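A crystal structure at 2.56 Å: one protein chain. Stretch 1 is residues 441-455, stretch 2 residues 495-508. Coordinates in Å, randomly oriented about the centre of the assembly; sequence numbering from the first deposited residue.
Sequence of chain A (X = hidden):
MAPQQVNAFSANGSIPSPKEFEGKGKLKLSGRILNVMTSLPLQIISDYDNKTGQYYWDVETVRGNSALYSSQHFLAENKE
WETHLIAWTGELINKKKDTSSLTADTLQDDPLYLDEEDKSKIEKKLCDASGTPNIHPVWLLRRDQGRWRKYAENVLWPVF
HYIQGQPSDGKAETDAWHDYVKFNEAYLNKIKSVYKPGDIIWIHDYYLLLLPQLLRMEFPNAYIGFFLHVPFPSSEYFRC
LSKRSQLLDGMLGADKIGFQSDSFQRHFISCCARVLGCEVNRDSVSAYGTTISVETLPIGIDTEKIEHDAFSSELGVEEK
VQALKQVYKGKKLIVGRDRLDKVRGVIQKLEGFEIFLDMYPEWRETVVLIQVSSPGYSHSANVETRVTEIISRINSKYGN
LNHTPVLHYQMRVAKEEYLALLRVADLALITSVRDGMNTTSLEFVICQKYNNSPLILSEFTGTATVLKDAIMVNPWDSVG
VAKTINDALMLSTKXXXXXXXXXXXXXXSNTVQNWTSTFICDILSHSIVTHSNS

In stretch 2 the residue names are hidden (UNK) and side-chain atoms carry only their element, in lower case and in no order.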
ATOM      1  N   SER A 441      -7.958   2.956   5.783  1.00 46.23           N
ATOM      2  CA  SER A 441      -9.388   3.243   5.712  1.00 48.29           C
ATOM      3  C   SER A 441     -10.220   1.983   5.933  1.00 51.22           C
ATOM      4  O   SER A 441     -11.173   1.987   6.713  1.00 47.03           O
ATOM      5  CB  SER A 441      -9.741   3.879   4.365  1.00 51.79           C
ATOM      6  OG  SER A 441      -9.293   3.076   3.288  1.00 45.42           O
ATOM      7  N   LEU A 442      -9.849   0.911   5.240  1.00 52.03           N
ATOM      8  CA  LEU A 442     -10.524  -0.375   5.371  1.00 53.42           C
ATOM      9  C   LEU A 442     -10.439  -0.900   6.806  1.00 60.84           C
ATOM     10  O   LEU A 442     -11.458  -1.271   7.411  1.00 50.99           O
ATOM     11  CB  LEU A 442      -9.918  -1.386   4.398  1.00 54.80           C
ATOM     12  CG  LEU A 442      -9.786  -0.953   2.935  1.00 60.15           C
ATOM     13  CD1 LEU A 442      -9.004  -1.986   2.134  1.00 48.46           C
ATOM     14  CD2 LEU A 442     -11.155  -0.720   2.319  1.00 53.24           C
ATOM     15  N   GLU A 443      -9.221  -0.921   7.345  1.00 50.32           N
ATOM     16  CA  GLU A 443      -9.002  -1.329   8.732  1.00 52.20           C
ATOM     17  C   GLU A 443      -9.847  -0.508   9.707  1.00 48.10           C
ATOM     18  O   GLU A 443     -10.426  -1.050  10.651  1.00 39.45           O
ATOM     19  CB  GLU A 443      -7.521  -1.213   9.095  1.00 51.35           C
ATOM     20  CG  GLU A 443      -6.711  -2.452   8.753  1.00 59.81           C
ATOM     21  CD  GLU A 443      -5.226  -2.172   8.631  1.00 61.44           C
ATOM     22  OE1 GLU A 443      -4.448  -3.140   8.490  1.00 56.06           O
ATOM     23  OE2 GLU A 443      -4.837  -0.986   8.666  1.00 58.01           O
ATOM     24  N   PHE A 444      -9.917   0.797   9.464  1.00 44.05           N
ATOM     25  CA  PHE A 444     -10.734   1.698  10.270  1.00 47.57           C
ATOM     26  C   PHE A 444     -12.207   1.309  10.212  1.00 53.37           C
ATOM     27  O   PHE A 444     -12.890   1.265  11.244  1.00 41.53           O
ATOM     28  CB  PHE A 444     -10.554   3.144   9.801  1.00 38.30           C
ATOM     29  CG  PHE A 444     -11.567   4.102  10.366  1.00 38.07           C
ATOM     30  CD1 PHE A 444     -11.398   4.645  11.632  1.00 26.34           C
ATOM     31  CD2 PHE A 444     -12.684   4.470   9.627  1.00 36.53           C
ATOM     32  CE1 PHE A 444     -12.325   5.532  12.153  1.00 34.89           C
ATOM     33  CE2 PHE A 444     -13.617   5.354  10.142  1.00 34.62           C
ATOM     34  CZ  PHE A 444     -13.436   5.887  11.406  1.00 41.59           C
ATOM     35  N   VAL A 445     -12.695   1.038   9.003  1.00 51.24           N
ATOM     36  CA  VAL A 445     -14.089   0.649   8.822  1.00 49.53           C
ATOM     37  C   VAL A 445     -14.386  -0.628   9.605  1.00 62.03           C
ATOM     38  O   VAL A 445     -15.433  -0.734  10.247  1.00 51.34           O
ATOM     39  CB  VAL A 445     -14.446   0.450   7.331  1.00 50.65           C
ATOM     40  CG1 VAL A 445     -15.826  -0.160   7.188  1.00 55.02           C
ATOM     41  CG2 VAL A 445     -14.384   1.775   6.587  1.00 51.45           C
ATOM     42  N   ILE A 446     -13.462  -1.589   9.566  1.00 53.10           N
ATOM     43  CA  ILE A 446     -13.621  -2.791  10.386  1.00 50.04           C
ATOM     44  C   ILE A 446     -13.689  -2.430  11.871  1.00 58.51           C
ATOM     45  O   ILE A 446     -14.551  -2.920  12.610  1.00 57.30           O
ATOM     46  CB  ILE A 446     -12.472  -3.802  10.186  1.00 54.92           C
ATOM     47  CG1 ILE A 446     -12.492  -4.387   8.776  1.00 51.36           C
ATOM     48  CG2 ILE A 446     -12.566  -4.922  11.211  1.00 53.81           C
ATOM     49  CD1 ILE A 446     -11.438  -5.442   8.569  1.00 51.91           C
ATOM     50  N   CYS A 447     -12.779  -1.560  12.295  1.00 59.57           N
ATOM     51  CA  CYS A 447     -12.668  -1.176  13.698  1.00 50.33           C
ATOM     52  C   CYS A 447     -13.856  -0.361  14.189  1.00 52.81           C
ATOM     53  O   CYS A 447     -14.022  -0.169  15.393  1.00 60.27           O
ATOM     54  CB  CYS A 447     -11.379  -0.382  13.929  1.00 51.28           C
ATOM     55  SG  CYS A 447      -9.863  -1.362  13.852  1.00 62.80           S
ATOM     56  N   GLN A 448     -14.677   0.125  13.263  1.00 52.49           N
ATOM     57  CA  GLN A 448     -15.805   0.968  13.642  1.00 54.68           C
ATOM     58  C   GLN A 448     -17.163   0.294  13.508  1.00 54.17           C
ATOM     59  O   GLN A 448     -18.184   0.968  13.590  1.00 47.96           O
ATOM     60  CB  GLN A 448     -15.809   2.251  12.807  1.00 53.44           C
ATOM     61  CG  GLN A 448     -14.697   3.205  13.162  1.00 52.35           C
ATOM     62  CD  GLN A 448     -14.740   3.631  14.612  1.00 59.36           C
ATOM     63  OE1 GLN A 448     -15.812   3.754  15.203  1.00 57.30           O
ATOM     64  NE2 GLN A 448     -13.571   3.860  15.196  1.00 51.40           N
ATOM     65  N   LYS A 449     -17.193  -1.020  13.310  1.00 53.89           N
ATOM     66  CA  LYS A 449     -18.466  -1.700  13.071  1.00 61.52           C
ATOM     67  C   LYS A 449     -19.425  -1.561  14.253  1.00 61.82           C
ATOM     68  O   LYS A 449     -20.635  -1.457  14.061  1.00 57.70           O
ATOM     69  CB  LYS A 449     -18.247  -3.187  12.742  1.00 62.07           C
ATOM     70  CG  LYS A 449     -18.238  -4.123  13.942  1.00 55.19           C
ATOM     71  CD  LYS A 449     -17.820  -5.538  13.557  1.00 60.56           C
ATOM     72  CE  LYS A 449     -19.014  -6.475  13.376  1.00 63.83           C
ATOM     73  NZ  LYS A 449     -18.595  -7.908  13.252  1.00 60.80           N
ATOM     74  N   TYR A 450     -18.896  -1.537  15.470  1.00 55.19           N
ATOM     75  CA  TYR A 450     -19.752  -1.414  16.640  1.00 48.26           C
ATOM     76  C   TYR A 450     -19.907   0.047  17.041  1.00 55.40           C
ATOM     77  O   TYR A 450     -20.955   0.458  17.539  1.00 59.92           O
ATOM     78  CB  TYR A 450     -19.194  -2.238  17.804  1.00 51.84           C
ATOM     79  CG  TYR A 450     -19.039  -3.710  17.496  1.00 58.92           C
ATOM     80  CD1 TYR A 450     -17.816  -4.346  17.654  1.00 54.13           C
ATOM     81  CD2 TYR A 450     -20.114  -4.465  17.044  1.00 56.10           C
ATOM     82  CE1 TYR A 450     -17.668  -5.697  17.379  1.00 62.70           C
ATOM     83  CE2 TYR A 450     -19.977  -5.814  16.764  1.00 50.53           C
ATOM     84  CZ  TYR A 450     -18.751  -6.425  16.933  1.00 55.70           C
ATOM     85  OH  TYR A 450     -18.612  -7.765  16.656  1.00 68.15           O
ATOM     86  N   ASN A 451     -18.867   0.833  16.800  1.00 55.48           N
ATOM     87  CA  ASN A 451     -18.855   2.225  17.219  1.00 55.22           C
ATOM     88  C   ASN A 451     -19.420   3.186  16.168  1.00 55.04           C
ATOM     89  O   ASN A 451     -19.971   4.234  16.510  1.00 51.98           O
ATOM     90  CB  ASN A 451     -17.424   2.633  17.600  1.00 56.52           C
ATOM     91  CG  ASN A 451     -17.373   3.969  18.299  1.00 57.19           C
ATOM     92  OD1 ASN A 451     -16.427   4.735  18.138  1.00 60.14           O
ATOM     93  ND2 ASN A 451     -18.408   4.260  19.082  1.00 60.19           N
ATOM     94  N   ASN A 452     -19.279   2.814  14.899  1.00 49.75           N
ATOM     95  CA  ASN A 452     -19.870   3.547  13.773  1.00 57.15           C
ATOM     96  C   ASN A 452     -19.364   4.972  13.572  1.00 55.96           C
ATOM     97  O   ASN A 452     -20.145   5.866  13.253  1.00 53.60           O
ATOM     98  CB  ASN A 452     -21.401   3.590  13.902  1.00 58.84           C
ATOM     99  CG  ASN A 452     -22.022   2.214  14.009  1.00 61.16           C
ATOM    100  OD1 ASN A 452     -21.944   1.407  13.081  1.00 65.18           O
ATOM    101  ND2 ASN A 452     -22.668   1.947  15.136  1.00 61.16           N
ATOM    102  N   SER A 453     -18.066   5.191  13.740  1.00 54.23           N
ATOM    103  CA  SER A 453     -17.501   6.510  13.473  1.00 54.09           C
ATOM    104  C   SER A 453     -17.269   6.719  11.973  1.00 45.48           C
ATOM    105  O   SER A 453     -16.865   5.793  11.265  1.00 40.34           O
ATOM    106  CB  SER A 453     -16.201   6.710  14.253  1.00 56.96           C
ATOM    107  OG  SER A 453     -16.468   6.925  15.629  1.00 64.20           O
ATOM    108  N   PRO A 454     -17.538   7.944  11.484  1.00 41.30           N
ATOM    109  CA  PRO A 454     -17.451   8.288  10.058  1.00 45.05           C
ATOM    110  C   PRO A 454     -16.040   8.295   9.461  1.00 59.02           C
ATOM    111  O   PRO A 454     -15.032   8.612  10.114  1.00 52.74           O
ATOM    112  CB  PRO A 454     -18.052   9.699  10.002  1.00 47.52           C
ATOM    113  CG  PRO A 454     -17.882  10.243  11.365  1.00 54.02           C
ATOM    114  CD  PRO A 454     -18.057   9.069  12.283  1.00 54.60           C
ATOM    115  N   LEU A 455     -16.000   7.936   8.182  1.00 51.71           N
ATOM    116  CA  LEU A 455     -14.782   7.954   7.391  1.00 45.70           C
ATOM    117  C   LEU A 455     -14.899   8.971   6.264  1.00 51.53           C
ATOM    118  O   LEU A 455     -15.853   8.942   5.483  1.00 60.74           O
ATOM    119  CB  LEU A 455     -14.495   6.566   6.818  1.00 40.94           C
ATOM    120  CG  LEU A 455     -13.478   6.526   5.675  1.00 44.23           C
ATOM    121  CD1 LEU A 455     -12.081   6.843   6.185  1.00 42.88           C
ATOM    122  CD2 LEU A 455     -13.510   5.181   4.966  1.00 44.13           C
ATOM    123  N   UNK A 495     -27.557   7.939  10.571  1.00 72.28           N
ATOM    124  CA  UNK A 495     -26.703   8.151   9.405  1.00 69.00           C
ATOM    125  C   UNK A 495     -25.359   7.444   9.587  1.00 70.13           C
ATOM    126  O   UNK A 495     -24.896   6.725   8.697  1.00 65.32           O
ATOM    127  c   UNK A 495     -26.499   9.651   9.150  1.00 65.04           C
ATOM    128  o   UNK A 495     -28.223  12.516   7.654  1.00 81.63           O
ATOM    129  c   UNK A 495     -27.662  10.332   8.427  1.00 68.74           C
ATOM    130  o   UNK A 495     -26.938  12.371   9.427  1.00 80.55           O
ATOM    131  c   UNK A 495     -27.602  11.848   8.507  1.00 76.98           C
ATOM    132  N   UNK A 496     -24.748   7.646  10.753  1.00 62.18           N
ATOM    133  CA  UNK A 496     -23.508   6.965  11.118  1.00 61.57           C
ATOM    134  C   UNK A 496     -23.649   5.447  11.012  1.00 60.02           C
ATOM    135  O   UNK A 496     -22.874   4.801  10.302  1.00 54.13           O
ATOM    136  c   UNK A 496     -22.660   9.248  14.170  1.00 60.88           C
ATOM    137  c   UNK A 496     -23.076   7.356  12.536  1.00 60.54           C
ATOM    138  c   UNK A 496     -21.531   8.566  14.928  1.00 60.20           C
ATOM    139  n   UNK A 496     -21.325   9.179  16.275  1.00 36.45           N
ATOM    140  c   UNK A 496     -22.712   8.827  12.700  1.00 62.85           C
ATOM    141  N   UNK A 497     -24.638   4.880  11.703  1.00 70.54           N
ATOM    142  CA  UNK A 497     -24.821   3.428  11.706  1.00 66.36           C
ATOM    143  C   UNK A 497     -25.064   2.870  10.301  1.00 69.02           C
ATOM    144  O   UNK A 497     -24.446   1.883   9.915  1.00 61.96           O
ATOM    145  c   UNK A 497     -26.068   1.471  12.706  1.00 61.54           C
ATOM    146  c   UNK A 497     -25.989   2.996  12.620  1.00 70.34           C
ATOM    147  c   UNK A 497     -25.846   3.619  14.009  1.00 59.66           C
ATOM    148  N   UNK A 498     -25.951   3.502   9.538  1.00 67.49           N
ATOM    149  CA  UNK A 498     -26.235   3.058   8.174  1.00 81.92           C
ATOM    150  C   UNK A 498     -24.993   3.094   7.284  1.00 76.22           C
ATOM    151  O   UNK A 498     -24.668   2.103   6.615  1.00 74.76           O
ATOM    152  c   UNK A 498     -27.347   3.911   7.554  1.00 89.84           C
ATOM    153  o   UNK A 498     -26.981   5.279   7.506  1.00 97.92           O
ATOM    154  N   UNK A 499     -24.306   4.233   7.279  1.00 73.51           N
ATOM    155  CA  UNK A 499     -23.116   4.397   6.453  1.00 68.50           C
ATOM    156  C   UNK A 499     -22.050   3.368   6.822  1.00 68.49           C
ATOM    157  O   UNK A 499     -21.442   2.740   5.944  1.00 58.52           O
ATOM    158  c   UNK A 499     -21.834   5.652   4.206  1.00 68.01           C
ATOM    159  c   UNK A 499     -21.509   6.239   5.569  1.00 63.03           C
ATOM    160  c   UNK A 499     -22.562   5.816   6.592  1.00 61.68           C
ATOM    161  c   UNK A 499     -21.441   7.754   5.494  1.00 63.77           C
ATOM    162  N   UNK A 500     -21.844   3.182   8.121  1.00 59.74           N
ATOM    163  CA  UNK A 500     -20.892   2.184   8.590  1.00 62.26           C
ATOM    164  C   UNK A 500     -21.320   0.782   8.182  1.00 62.50           C
ATOM    165  O   UNK A 500     -20.472  -0.054   7.908  1.00 53.14           O
ATOM    166  c   UNK A 500     -20.718   2.253  10.105  1.00 55.51           C
ATOM    167  c   UNK A 500     -18.314   1.450   9.922  1.00 57.51           C
ATOM    168  o   UNK A 500     -17.426   1.898   9.169  1.00 63.55           O
ATOM    169  o   UNK A 500     -18.437   0.233  10.179  1.00 58.37           O
ATOM    170  c   UNK A 500     -19.273   2.438  10.553  1.00 65.74           C
ATOM    171  N   UNK A 501     -22.625   0.521   8.147  1.00 65.31           N
ATOM    172  CA  UNK A 501     -23.110  -0.774   7.684  1.00 64.83           C
ATOM    173  C   UNK A 501     -22.651  -0.980   6.249  1.00 60.16           C
ATOM    174  O   UNK A 501     -21.892  -1.918   5.955  1.00 57.41           O
ATOM    175  o   UNK A 501     -25.070  -2.169   7.384  1.00 75.76           O
ATOM    176  c   UNK A 501     -24.633  -0.877   7.777  1.00 73.49           C
ATOM    177  N   UNK A 502     -23.096  -0.072   5.379  1.00 57.44           N
ATOM    178  CA  UNK A 502     -22.763  -0.101   3.955  1.00 64.97           C
ATOM    179  C   UNK A 502     -21.275  -0.329   3.706  1.00 62.09           C
ATOM    180  O   UNK A 502     -20.885  -1.264   2.993  1.00 56.26           O
ATOM    181  n   UNK A 502     -27.222   3.272   1.637  1.00 74.21           N
ATOM    182  c   UNK A 502     -23.207   1.205   3.285  1.00 64.56           C
ATOM    183  c   UNK A 502     -26.552   3.116   2.960  1.00 71.26           C
ATOM    184  c   UNK A 502     -25.056   2.863   2.842  1.00 69.88           C
ATOM    185  c   UNK A 502     -24.692   1.506   3.425  1.00 68.57           C
ATOM    186  N   UNK A 503     -20.450   0.520   4.312  1.00 57.04           N
ATOM    187  CA  UNK A 503     -19.003   0.433   4.148  1.00 57.39           C
ATOM    188  C   UNK A 503     -18.430  -0.865   4.706  1.00 51.26           C
ATOM    189  O   UNK A 503     -17.490  -1.422   4.147  1.00 51.23           O
ATOM    190  c   UNK A 503     -18.673   3.006   4.313  1.00 61.40           C
ATOM    191  c   UNK A 503     -18.310   1.615   4.824  1.00 58.90           C
ATOM    192  c   UNK A 503     -17.938   4.065   5.117  1.00 50.52           C
ATOM    193  c   UNK A 503     -18.349   3.124   2.836  1.00 57.57           C
ATOM    194  N   UNK A 504     -18.997  -1.344   5.807  1.00 62.13           N
ATOM    195  CA  UNK A 504     -18.486  -2.543   6.461  1.00 57.27           C
ATOM    196  C   UNK A 504     -18.701  -3.766   5.586  1.00 62.46           C
ATOM    197  O   UNK A 504     -17.749  -4.491   5.298  1.00 61.37           O
ATOM    198  c   UNK A 504     -16.862  -4.892   9.986  1.00 61.99           C
ATOM    199  o   UNK A 504     -17.144  -7.122  10.814  1.00 63.56           O
ATOM    200  c   UNK A 504     -19.139  -2.742   7.827  1.00 56.18           C
ATOM    201  c   UNK A 504     -18.594  -3.902   8.621  1.00 62.09           C
ATOM    202  c   UNK A 504     -17.612  -6.048  10.094  1.00 71.56           C
ATOM    203  c   UNK A 504     -18.839  -6.141   9.479  1.00 73.31           C
ATOM    204  c   UNK A 504     -19.322  -5.073   8.751  1.00 67.08           C
ATOM    205  c   UNK A 504     -17.359  -3.825   9.252  1.00 56.58           C
ATOM    206  N   UNK A 505     -19.934  -3.996   5.142  1.00 67.52           N
ATOM    207  CA  UNK A 505     -20.163  -5.132   4.250  1.00 66.30           C
ATOM    208  C   UNK A 505     -19.461  -4.930   2.902  1.00 58.70           C
ATOM    209  O   UNK A 505     -19.085  -5.905   2.250  1.00 56.82           O
ATOM    210  o   UNK A 505     -24.689  -5.182   4.243  1.00 98.85           O
ATOM    211  c   UNK A 505     -23.935  -4.483   3.530  1.00 85.97           C
ATOM    212  c   UNK A 505     -21.663  -5.392   4.047  1.00 63.71           C
ATOM    213  c   UNK A 505     -22.547  -4.167   4.032  1.00 68.97           C
ATOM    214  o   UNK A 505     -24.266  -4.041   2.409  1.00 86.24           O
ATOM    215  N   UNK A 506     -19.255  -3.676   2.496  1.00 55.24           N
ATOM    216  CA  UNK A 506     -18.525  -3.428   1.253  1.00 58.95           C
ATOM    217  C   UNK A 506     -17.060  -3.852   1.377  1.00 60.35           C
ATOM    218  O   UNK A 506     -16.474  -4.374   0.428  1.00 58.47           O
ATOM    219  c   UNK A 506     -18.943  -2.580  -1.577  1.00 76.13           C
ATOM    220  c   UNK A 506     -18.605  -1.960   0.836  1.00 62.74           C
ATOM    221  n   UNK A 506     -17.002  -2.913  -3.115  1.00 71.81           N
ATOM    222  c   UNK A 506     -18.417  -2.464  -3.001  1.00 71.44           C
ATOM    223  c   UNK A 506     -18.143  -1.723  -0.597  1.00 71.13           C
ATOM    224  N   UNK A 507     -16.476  -3.618   2.550  1.00 52.60           N
ATOM    225  CA  UNK A 507     -15.112  -4.042   2.849  1.00 55.03           C
ATOM    226  C   UNK A 507     -15.043  -5.559   2.987  1.00 61.54           C
ATOM    227  O   UNK A 507     -14.116  -6.198   2.484  1.00 58.74           O
ATOM    228  c   UNK A 507     -14.585  -3.381   4.144  1.00 62.76           C
ATOM    229  c   UNK A 507     -13.286  -4.030   4.596  1.00 46.71           C
ATOM    230  c   UNK A 507     -14.380  -1.891   3.930  1.00 52.81           C
ATOM    231  N   UNK A 508     -16.038  -6.104   3.667  1.00 63.88           N
ATOM    232  CA  UNK A 508     -16.143  -7.520   3.907  1.00 59.91           C
ATOM    233  C   UNK A 508     -16.335  -8.265   2.597  1.00 68.03           C
ATOM    234  O   UNK A 508     -16.039  -9.446   2.492  1.00 63.42           O
ATOM    235  c   UNK A 508     -17.270  -7.792   4.885  1.00 66.72           C
ATOM    236  c   UNK A 508     -17.751  -8.778   7.145  1.00 61.94           C
ATOM    237  c   UNK A 508     -16.829  -7.880   6.349  1.00 75.49           C
ATOM    238  c   UNK A 508     -16.730  -6.511   6.994  1.00 68.10           C
TER

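Position 495 carries three side-chain carbons, the third bearing two oxygens, and reaches nothing on stretch 1: a carboxylate on a two-carbon stem, Glu495. At 496, four carbons run in a row to a nitrogen, and the CB of 496 lies 3.4 Å from Asn452 O, while the chain passes along Pro454: Lys496. Position 497 has three carbons, forked at CB; one branch lies near the amide of Asn452. That is Val497, its CG2 3.8 Å from Asn452 ND2, where Val497 CA and Asn452 CA come within 5.4 Å. Position 498 holds one carbon and one oxygen, its CA-to-CB bond pointing away: Ser498. Position 499, four carbons forked at the second, makes no contact within 4.5 Å: Leu499.

Position 500 points toward stretch 1 and is buried. Its three carbons end in two oxygens, so it is Glu500. Glu500 CB sits 3.3 Å from Asn452 OD1, and the carboxylate lies near the carbonyls of Val445 and Gln448, with Glu500 OE1 3.2 Å from Val445 O and 3.5 Å from Gln448 O. These are pairs of acceptors, so neither approach is a hydrogen bond; the side chain fills space here without gaining a polar partner on stretch 1.

Position 501, one carbon and one oxygen, has its CA-to-CB bond pointing away: Ser501. Position 502, four carbons ending in nitrogen, extends out of reach: Lys502. At 503 four carbons fork at the second, and the CB of 503 packs 3.9 Å from Val445 CG1: Leu503, pointing toward stretch 1.

Position 504 has one carbon, then a six-carbon ring bearing one oxygen, which can only be a tyrosine, Tyr504. CA-to-CB points sideways, but with chi1 in t the ring comes nearer to stretch 1. Lys449 CB lies over one face, 3.8 Å from the Tyr504 ring centroid, while Ile446 CA meets the edge, 3.9 Å from Tyr504 CE1. Lys449 NZ then donates a hydrogen bond to Tyr504 OH at 2.9 Å, so one lysine covers a ring face and ties down the hydroxyl.

Position 505, three carbons with two terminal oxygens, has its CA-to-CB bond pointing away: Glu505. Position 506, four carbons and a nitrogen, starts sideways and its end leads away: Lys506. Position 507, three carbons forked at CB, points toward stretch 1 and is buried: Val507, with Val507 CG2 3.8 Å from Leu442 CD2 and Val507 CG1 4.3 Å from Ile446 CG1. Position 508, four carbons forked at the second, stays just beyond contact: Leu508.

The rule is a stripe: 496, 500, 503 or 504, and 507, with 497 at the margin, recur at intervals of three and four along one side. The helices cross at -122° with axes 9.1 Å apart, and Val445 acts as a knob among Glu500, Leu503, Tyr504 and Val507. Val445 CG1 reaches the second backbone, 3.6 Å from Tyr504 CA. The chain after Cys447 continues the contact through Lys449 and Asn452. Apolar packing around Val445 and Val507 is joined by polar residues, chiefly Glu500 and Asn452, and a single cross-stretch hydrogen bond, Lys449 NZ to Tyr504 OH, links the two stretches.

Stretch 2 (495-508) EKVSLESKLYEKVL
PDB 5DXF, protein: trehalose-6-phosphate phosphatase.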